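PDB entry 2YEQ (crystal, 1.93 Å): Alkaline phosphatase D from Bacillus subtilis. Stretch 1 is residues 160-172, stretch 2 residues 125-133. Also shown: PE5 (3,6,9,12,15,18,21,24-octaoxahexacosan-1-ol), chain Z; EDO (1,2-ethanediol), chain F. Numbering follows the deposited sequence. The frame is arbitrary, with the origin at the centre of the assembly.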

ATOM      1  N   GLU A 160      -8.035   8.302  19.542  1.00 23.50           N
ATOM      2  CA  GLU A 160      -6.958   9.244  19.298  1.00 22.07           C
ATOM      3  C   GLU A 160      -7.099   9.851  17.914  1.00 22.62           C
ATOM      4  O   GLU A 160      -7.323  11.070  17.782  1.00 23.22           O
ATOM      5  CB  GLU A 160      -5.604   8.574  19.496  1.00 23.01           C
ATOM      6  CG  GLU A 160      -5.319   8.316  20.968  1.00 24.24           C
ATOM      7  CD  GLU A 160      -4.173   7.361  21.210  1.00 24.74           C
ATOM      8  OE1 GLU A 160      -3.375   7.117  20.275  1.00 25.29           O
ATOM      9  OE2 GLU A 160      -4.082   6.848  22.358  1.00 28.55           O
ATOM     10  N   TYR A 161      -6.959   9.009  16.893  1.00 19.89           N
ATOM     11  CA  TYR A 161      -7.097   9.446  15.511  1.00 20.86           C
ATOM     12  C   TYR A 161      -8.533   9.207  15.091  1.00 22.27           C
ATOM     13  O   TYR A 161      -8.897   8.098  14.689  1.00 19.95           O
ATOM     14  CB  TYR A 161      -6.126   8.688  14.632  1.00 22.39           C
ATOM     15  CG  TYR A 161      -6.230   8.991  13.148  1.00 24.80           C
ATOM     16  CD1 TYR A 161      -6.680  10.230  12.681  1.00 28.05           C
ATOM     17  CD2 TYR A 161      -5.882   8.039  12.218  1.00 24.62           C
ATOM     18  CE1 TYR A 161      -6.770  10.490  11.333  1.00 27.83           C
ATOM     19  CE2 TYR A 161      -5.952   8.296  10.871  1.00 24.63           C
ATOM     20  CZ  TYR A 161      -6.395   9.510  10.433  1.00 26.38           C
ATOM     21  OH  TYR A 161      -6.501   9.742   9.085  1.00 29.16           O
ATOM     22  N   VAL A 162      -9.344  10.250  15.223  1.00 22.73           N
ATOM     23  CA  VAL A 162     -10.786  10.116  15.167  1.00 25.12           C
ATOM     24  C   VAL A 162     -11.336  10.643  13.838  1.00 29.26           C
ATOM     25  O   VAL A 162     -11.063  11.769  13.422  1.00 26.92           O
ATOM     26  CB  VAL A 162     -11.454  10.792  16.356  1.00 27.76           C
ATOM     27  CG1 VAL A 162     -13.016  10.702  16.248  1.00 27.86           C
ATOM     28  CG2 VAL A 162     -10.932  10.130  17.673  1.00 26.03           C
ATOM     29  N   SER A 163     -12.093   9.785  13.163  1.00 26.88           N
ATOM     30  CA  SER A 163     -12.682  10.119  11.879  1.00 27.40           C
ATOM     31  C   SER A 163     -13.780  11.172  12.048  1.00 26.30           C
ATOM     32  O   SER A 163     -14.502  11.166  13.039  1.00 24.49           O
ATOM     33  CB  SER A 163     -13.265   8.846  11.244  1.00 28.13           C
ATOM     34  OG  SER A 163     -14.203   9.149  10.254  1.00 24.87           O
ATOM     35  N   LYS A 164     -13.934  12.033  11.045  1.00 28.62           N
ATOM     36  CA  LYS A 164     -15.070  12.954  10.992  1.00 32.12           C
ATOM     37  C   LYS A 164     -16.412  12.249  11.074  1.00 32.27           C
ATOM     38  O   LYS A 164     -17.354  12.824  11.608  1.00 27.99           O
ATOM     39  CB  LYS A 164     -15.052  13.795   9.716  1.00 43.90           C
ATOM     40  CG  LYS A 164     -14.373  15.151   9.898  1.00 57.80           C
ATOM     41  CD  LYS A 164     -15.230  16.136  10.704  1.00 65.38           C
ATOM     42  CE  LYS A 164     -14.479  16.698  11.916  1.00 72.45           C
ATOM     43  NZ  LYS A 164     -13.253  17.440  11.527  1.00 80.11           N
ATOM     44  N   THR A 165     -16.511  11.011  10.571  1.00 27.03           N
ATOM     45  CA  THR A 165     -17.785  10.281  10.633  1.00 25.00           C
ATOM     46  C   THR A 165     -17.853   9.250  11.776  1.00 28.73           C
ATOM     47  O   THR A 165     -18.781   8.451  11.832  1.00 25.50           O
ATOM     48  CB  THR A 165     -18.163   9.673   9.252  1.00 23.55           C
ATOM     49  OG1 THR A 165     -17.088   8.880   8.731  1.00 21.39           O
ATOM     50  CG2 THR A 165     -18.481  10.786   8.269  1.00 24.47           C
ATOM     51  N   GLY A 166     -16.882   9.297  12.704  1.00 29.06           N
ATOM     52  CA  GLY A 166     -16.935   8.502  13.927  1.00 25.32           C
ATOM     53  C   GLY A 166     -16.039   7.293  13.887  1.00 24.56           C
ATOM     54  O   GLY A 166     -15.858   6.670  12.835  1.00 26.16           O
ATOM     55  N   ASN A 167     -15.458   6.954  15.030  1.00 24.08           N
ATOM     56  CA  ASN A 167     -14.698   5.706  15.150  1.00 24.18           C
ATOM     57  C   ASN A 167     -15.612   4.523  15.495  1.00 27.36           C
ATOM     58  O   ASN A 167     -15.887   4.242  16.676  1.00 31.30           O
ATOM     59  CB  ASN A 167     -13.568   5.850  16.168  1.00 24.96           C
ATOM     60  CG  ASN A 167     -12.356   6.539  15.575  1.00 25.26           C
ATOM     61  OD1 ASN A 167     -12.453   7.136  14.499  1.00 23.10           O
ATOM     62  ND2 ASN A 167     -11.206   6.436  16.251  1.00 23.27           N
ATOM     63  N   VAL A 168     -16.020   3.792  14.462  1.00 23.25           N
ATOM     64  CA  VAL A 168     -17.044   2.762  14.621  1.00 22.43           C
ATOM     65  C   VAL A 168     -16.498   1.473  15.221  1.00 22.08           C
ATOM     66  O   VAL A 168     -17.266   0.684  15.763  1.00 23.43           O
ATOM     67  CB  VAL A 168     -17.785   2.495  13.272  1.00 20.39           C
ATOM     68  CG1 VAL A 168     -18.540   3.760  12.856  1.00 19.69           C
ATOM     69  CG2 VAL A 168     -16.817   2.030  12.176  1.00 19.54           C
ATOM     70  N   ARG A 169     -15.192   1.239  15.066  1.00 20.00           N
ATOM     71  CA  ARG A 169     -14.499   0.162  15.761  1.00 19.88           C
ATOM     72  C   ARG A 169     -13.378   0.787  16.597  1.00 21.27           C
ATOM     73  O   ARG A 169     -13.140   1.998  16.512  1.00 21.18           O
ATOM     74  CB  ARG A 169     -13.942  -0.865  14.783  1.00 18.74           C
ATOM     75  CG  ARG A 169     -14.972  -1.473  13.807  1.00 19.46           C
ATOM     76  CD  ARG A 169     -14.436  -2.705  13.102  1.00 19.30           C
ATOM     77  NE  ARG A 169     -13.643  -2.343  11.910  1.00 18.61           N
ATOM     78  CZ  ARG A 169     -13.237  -3.195  10.984  1.00 19.51           C
ATOM     79  NH1 ARG A 169     -13.496  -4.480  11.113  1.00 21.05           N
ATOM     80  NH2 ARG A 169     -12.557  -2.771   9.919  1.00 20.41           N
ATOM     81  N   THR A 170     -12.693  -0.031  17.381  1.00 22.83           N
ATOM     82  CA  THR A 170     -11.763   0.472  18.410  1.00 20.78           C
ATOM     83  C   THR A 170     -10.481  -0.321  18.399  1.00 20.46           C
ATOM     84  O   THR A 170     -10.511  -1.558  18.419  1.00 18.81           O
ATOM     85  CB  THR A 170     -12.405   0.349  19.811  1.00 22.72           C
ATOM     86  OG1 THR A 170     -13.650   1.051  19.804  1.00 22.45           O
ATOM     87  CG2 THR A 170     -11.478   0.960  20.906  1.00 20.83           C
ATOM     88  N   HIS A 171      -9.341   0.372  18.408  1.00 18.50           N
ATOM     89  CA  HIS A 171      -8.078  -0.309  18.506  1.00 18.00           C
ATOM     90  C   HIS A 171      -8.001  -1.144  19.776  1.00 18.95           C
ATOM     91  O   HIS A 171      -8.638  -0.822  20.770  1.00 20.56           O
ATOM     92  CB  HIS A 171      -6.918   0.689  18.415  1.00 19.67           C
ATOM     93  CG  HIS A 171      -6.567   1.062  17.014  1.00 19.52           C
ATOM     94  ND1 HIS A 171      -6.276   2.358  16.637  1.00 21.34           N
ATOM     95  CD2 HIS A 171      -6.478   0.311  15.889  1.00 19.83           C
ATOM     96  CE1 HIS A 171      -6.015   2.380  15.338  1.00 22.93           C
ATOM     97  NE2 HIS A 171      -6.108   1.150  14.865  1.00 20.44           N
ATOM     98  N   ASN A 172      -7.236  -2.228  19.695  1.00 19.44           N
ATOM     99  CA  ASN A 172      -7.161  -3.273  20.717  1.00 21.50           C
ATOM    100  C   ASN A 172      -6.310  -2.903  21.917  1.00 23.84           C
ATOM    101  O   ASN A 172      -6.405  -3.556  22.955  1.00 23.43           O
ATOM    102  CB  ASN A 172      -6.568  -4.551  20.107  1.00 20.97           C
ATOM    103  CG  ASN A 172      -5.055  -4.406  19.728  1.00 25.06           C
ATOM    104  OD1 ASN A 172      -4.664  -3.524  18.952  1.00 27.02           O
ATOM    105  ND2 ASN A 172      -4.224  -5.279  20.274  1.00 22.05           N
TER
HETATM  106  C50 PE5 Z 558     -18.179   6.910  20.953  1.00 64.34           C
HETATM  107  O1  PE5 Z 558     -18.127   6.867  19.521  1.00 61.49           O
HETATM  108  C1  PE5 Z 558     -19.296   6.268  18.953  1.00 58.44           C
HETATM  109  C2  PE5 Z 558     -18.960   5.749  17.550  1.00 62.03           C
HETATM  110  O2  PE5 Z 558     -20.098   5.185  16.869  1.00 50.79           O
HETATM  111  C3  PE5 Z 558     -20.865   6.206  16.216  1.00 55.51           C
HETATM  112  C4  PE5 Z 558     -20.068   6.821  15.087  1.00 52.36           C
HETATM  113  C1  EDO F 532      -8.185  -1.063  24.808  1.00 48.22           C
HETATM  114  O1  EDO F 532      -9.228  -0.925  23.837  1.00 47.28           O
HETATM  115  C2  EDO F 532      -7.569   0.286  25.132  1.00 48.66           C
HETATM  116  O2  EDO F 532      -6.627   0.134  26.191  1.00 57.10           O
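Stretch 2, residues 125-133: QQYEHGYYT

Stretch 2 packs as a compact loop against stretch 1, which has no regular helix or strand; residues 127-129 take helical phi/psi values without the regular bonds, and together the two stretches bury 906 Å². The backbones come closest where Arg169 CA lies 4.2 Å from Glu128 CA and Asn167 CA 5.0 Å from His129 CA.

Gln125 makes no contact with stretch 1; its carbonyl O accepts a hydrogen bond from Tyr132 OH (2.7 Å), tying together the two ends of the loop. Gln126 points its CA-to-CB bond toward stretch 1 and braces Glu128 from both ends of its amide: OE1 accepts from Glu128 N (2.8 Å) and NE2 donates to Glu128 OE1 (3.0 Å). Gln126 OE1 also lies 3.5 Å from His171 CE1.

Tyr127, with chi1 t, offers a ring face to Arg169, whose guanidinium lies flat on it, centres 3.8 Å apart and planes at 14°, a cation-pi stack. The same arginine donates from NE to Tyr127 O (2.9 Å), so backbone and ring hold it together.

Glu128 is the hub. Its carbonyl O receives Arg169 N at 3.3 Å in a nearly straight hydrogen bond and Val168 N at 2.8 Å in a weak, bent one. Its carboxylate OE2 accepts from His171 N (2.9 Å), while its CG sits over the His171 ring, 3.7 Å from the centroid. Two waters extend this reach: water 1 links Glu128 OE1 to Tyr161 N, and water 2 links Glu128 OE2 to Asn167 ND2.

The CA-to-CB bond of His129 points away overall, yet its ring turns back into stretch 1. NE2 donates to Tyr161 O (2.8 Å, 176°), the ring edge meets the face of Tyr161 with centroids 4.6 Å apart, and Ser163 CB covers one imidazole face 3.6 Å from the centroid. Water 3 joins His129 O to Ser163 OG, Thr165 OG1 and Gly166 O, anchoring the type I turn from Ser163 to Gly166.

Gly130, with an extended backbone, brings its CA to 3.7 Å from Val168 CG2, and its O accepts a weak bond from Arg169 NH2 (2.9 Å). Tyr131 CE2 packs 3.8 Å from Val168 CG2, and its CE1 lies 3.6 Å from Arg169 CD. Tyr132, at the N-cap position, turns a ring face to Arg169, Arg169 CZ lying 4.6 Å from the centroid of the Tyr132 ring. Thr133 begins the helix, beyond reach of stretch 1.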

ATOM      1  N   GLN A 125      -6.072   1.717   5.724  1.00 17.64           N
ATOM      2  CA  GLN A 125      -7.209   0.960   6.230  1.00 17.08           C
ATOM      3  C   GLN A 125      -7.405   1.079   7.744  1.00 17.64           C
ATOM      4  O   GLN A 125      -7.566   0.071   8.428  1.00 19.00           O
ATOM      5  CB  GLN A 125      -7.079  -0.504   5.807  1.00 17.20           C
ATOM      6  CG  GLN A 125      -5.795  -1.216   6.199  1.00 16.85           C
ATOM      7  CD  GLN A 125      -5.500  -2.382   5.329  1.00 17.27           C
ATOM      8  OE1 GLN A 125      -5.780  -2.360   4.114  1.00 16.37           O
ATOM      9  NE2 GLN A 125      -4.895  -3.417   5.910  1.00 16.32           N
ATOM     10  N   GLN A 126      -7.454   2.311   8.235  1.00 16.93           N
ATOM     11  CA  GLN A 126      -7.629   2.579   9.664  1.00 18.38           C
ATOM     12  C   GLN A 126      -8.836   1.741  10.143  1.00 19.84           C
ATOM     13  O   GLN A 126      -9.962   1.972   9.741  1.00 21.26           O
ATOM     14  CB  GLN A 126      -7.861   4.067   9.934  1.00 17.59           C
ATOM     15  CG  GLN A 126      -7.114   4.663  11.133  1.00 19.28           C
ATOM     16  CD  GLN A 126      -7.674   4.229  12.503  1.00 21.02           C
ATOM     17  OE1 GLN A 126      -8.110   3.115  12.651  1.00 20.70           O
ATOM     18  NE2 GLN A 126      -7.651   5.134  13.504  1.00 22.89           N
ATOM     19  N   TYR A 127      -8.569   0.762  10.995  1.00 19.00           N
ATOM     20  CA  TYR A 127      -9.578  -0.202  11.453  1.00 18.32           C
ATOM     21  C   TYR A 127     -10.744   0.461  12.132  1.00 19.74           C
ATOM     22  O   TYR A 127     -11.914   0.026  11.993  1.00 17.59           O
ATOM     23  CB  TYR A 127      -8.902  -1.209  12.386  1.00 18.38           C
ATOM     24  CG  TYR A 127      -9.740  -2.335  12.961  1.00 18.26           C
ATOM     25  CD1 TYR A 127      -9.889  -3.548  12.266  1.00 19.50           C
ATOM     26  CD2 TYR A 127     -10.329  -2.220  14.209  1.00 19.54           C
ATOM     27  CE1 TYR A 127     -10.617  -4.589  12.810  1.00 20.17           C
ATOM     28  CE2 TYR A 127     -11.068  -3.261  14.749  1.00 20.23           C
ATOM     29  CZ  TYR A 127     -11.210  -4.431  14.052  1.00 20.61           C
ATOM     30  OH  TYR A 127     -11.957  -5.462  14.591  1.00 26.10           O
ATOM     31  N   GLU A 128     -10.451   1.543  12.837  1.00 18.09           N
ATOM     32  CA  GLU A 128     -11.476   2.215  13.621  1.00 18.70           C
ATOM     33  C   GLU A 128     -12.424   3.058  12.767  1.00 19.81           C
ATOM     34  O   GLU A 128     -13.541   3.376  13.210  1.00 19.74           O
ATOM     35  CB  GLU A 128     -10.825   3.155  14.639  1.00 21.38           C
ATOM     36  CG  GLU A 128      -9.814   2.489  15.576  1.00 21.25           C
ATOM     37  CD  GLU A 128      -9.272   3.498  16.597  1.00 23.59           C
ATOM     38  OE1 GLU A 128      -8.790   4.613  16.182  1.00 19.58           O
ATOM     39  OE2 GLU A 128      -9.392   3.201  17.807  1.00 24.00           O
ATOM     40  N   HIS A 129     -11.978   3.450  11.573  1.00 17.73           N
ATOM     41  CA  HIS A 129     -12.727   4.420  10.767  1.00 18.51           C
ATOM     42  C   HIS A 129     -13.863   3.818   9.932  1.00 19.52           C
ATOM     43  O   HIS A 129     -14.753   4.546   9.490  1.00 17.37           O
ATOM     44  CB  HIS A 129     -11.778   5.217   9.873  1.00 18.86           C
ATOM     45  CG  HIS A 129     -10.916   6.165  10.649  1.00 20.14           C
ATOM     46  ND1 HIS A 129     -10.171   7.164  10.059  1.00 20.86           N
ATOM     47  CD2 HIS A 129     -10.715   6.284  11.986  1.00 19.61           C
ATOM     48  CE1 HIS A 129      -9.529   7.838  10.999  1.00 20.53           C
ATOM     49  NE2 HIS A 129      -9.844   7.325  12.174  1.00 19.82           N
ATOM     50  N   GLY A 130     -13.837   2.511   9.740  1.00 19.07           N
ATOM     51  CA  GLY A 130     -14.924   1.860   9.031  1.00 20.34           C
ATOM     52  C   GLY A 130     -14.695   0.388   8.852  1.00 18.91           C
ATOM     53  O   GLY A 130     -13.665  -0.147   9.262  1.00 18.42           O
ATOM     54  N   TYR A 131     -15.701  -0.242   8.248  1.00 19.86           N
ATOM     55  CA  TYR A 131     -15.683  -1.646   7.874  1.00 20.31           C
ATOM     56  C   TYR A 131     -14.951  -1.812   6.558  1.00 18.31           C
ATOM     57  O   TYR A 131     -14.880  -0.881   5.740  1.00 18.59           O
ATOM     58  CB  TYR A 131     -17.152  -2.205   7.879  1.00 20.19           C
ATOM     59  CG  TYR A 131     -17.669  -2.171   9.299  1.00 20.06           C
ATOM     60  CD1 TYR A 131     -17.308  -3.163  10.220  1.00 20.19           C
ATOM     61  CD2 TYR A 131     -18.382  -1.074   9.770  1.00 21.79           C
ATOM     62  CE1 TYR A 131     -17.716  -3.097  11.552  1.00 20.61           C
ATOM     63  CE2 TYR A 131     -18.774  -0.988  11.087  1.00 21.76           C
ATOM     64  CZ  TYR A 131     -18.433  -2.003  11.978  1.00 21.70           C
ATOM     65  OH  TYR A 131     -18.807  -1.879  13.283  1.00 24.09           O
ATOM     66  N   TYR A 132     -14.379  -2.993   6.381  1.00 16.78           N
ATOM     67  CA  TYR A 132     -13.604  -3.374   5.215  1.00 17.36           C
ATOM     68  C   TYR A 132     -14.454  -3.931   4.040  1.00 17.87           C
ATOM     69  O   TYR A 132     -14.040  -4.813   3.288  1.00 15.85           O
ATOM     70  CB  TYR A 132     -12.518  -4.370   5.622  1.00 18.94           C
ATOM     71  CG  TYR A 132     -11.400  -3.804   6.537  1.00 18.85           C
ATOM     72  CD1 TYR A 132     -11.237  -2.431   6.754  1.00 18.10           C
ATOM     73  CD2 TYR A 132     -10.489  -4.671   7.135  1.00 18.70           C
ATOM     74  CE1 TYR A 132     -10.206  -1.945   7.589  1.00 17.82           C
ATOM     75  CE2 TYR A 132      -9.467  -4.207   7.942  1.00 17.82           C
ATOM     76  CZ  TYR A 132      -9.325  -2.849   8.177  1.00 19.22           C
ATOM     77  OH  TYR A 132      -8.282  -2.431   8.985  1.00 17.12           O
ATOM     78  N   THR A 133     -15.598  -3.315   3.833  1.00 20.47           N
ATOM     79  CA  THR A 133     -16.444  -3.605   2.670  1.00 21.76           C
ATOM     80  C   THR A 133     -15.656  -3.533   1.357  1.00 21.41           C
ATOM     81  O   THR A 133     -15.879  -4.336   0.443  1.00 20.80           O
ATOM     82  CB  THR A 133     -17.582  -2.618   2.627  1.00 23.02           C
ATOM     83  OG1 THR A 133     -18.092  -2.454   3.952  1.00 24.65           O
ATOM     84  CG2 THR A 133     -18.712  -3.086   1.653  1.00 23.07           C
TER
HETATM   85  O   HOH W   1      -7.501   6.211  17.532  1.00 19.07           O
HETATM   86  O   HOH W   2     -11.335   4.776  18.740  1.00 31.60           O
HETATM   87  O   HOH W   3     -15.786   6.957  10.243  1.00 18.32           O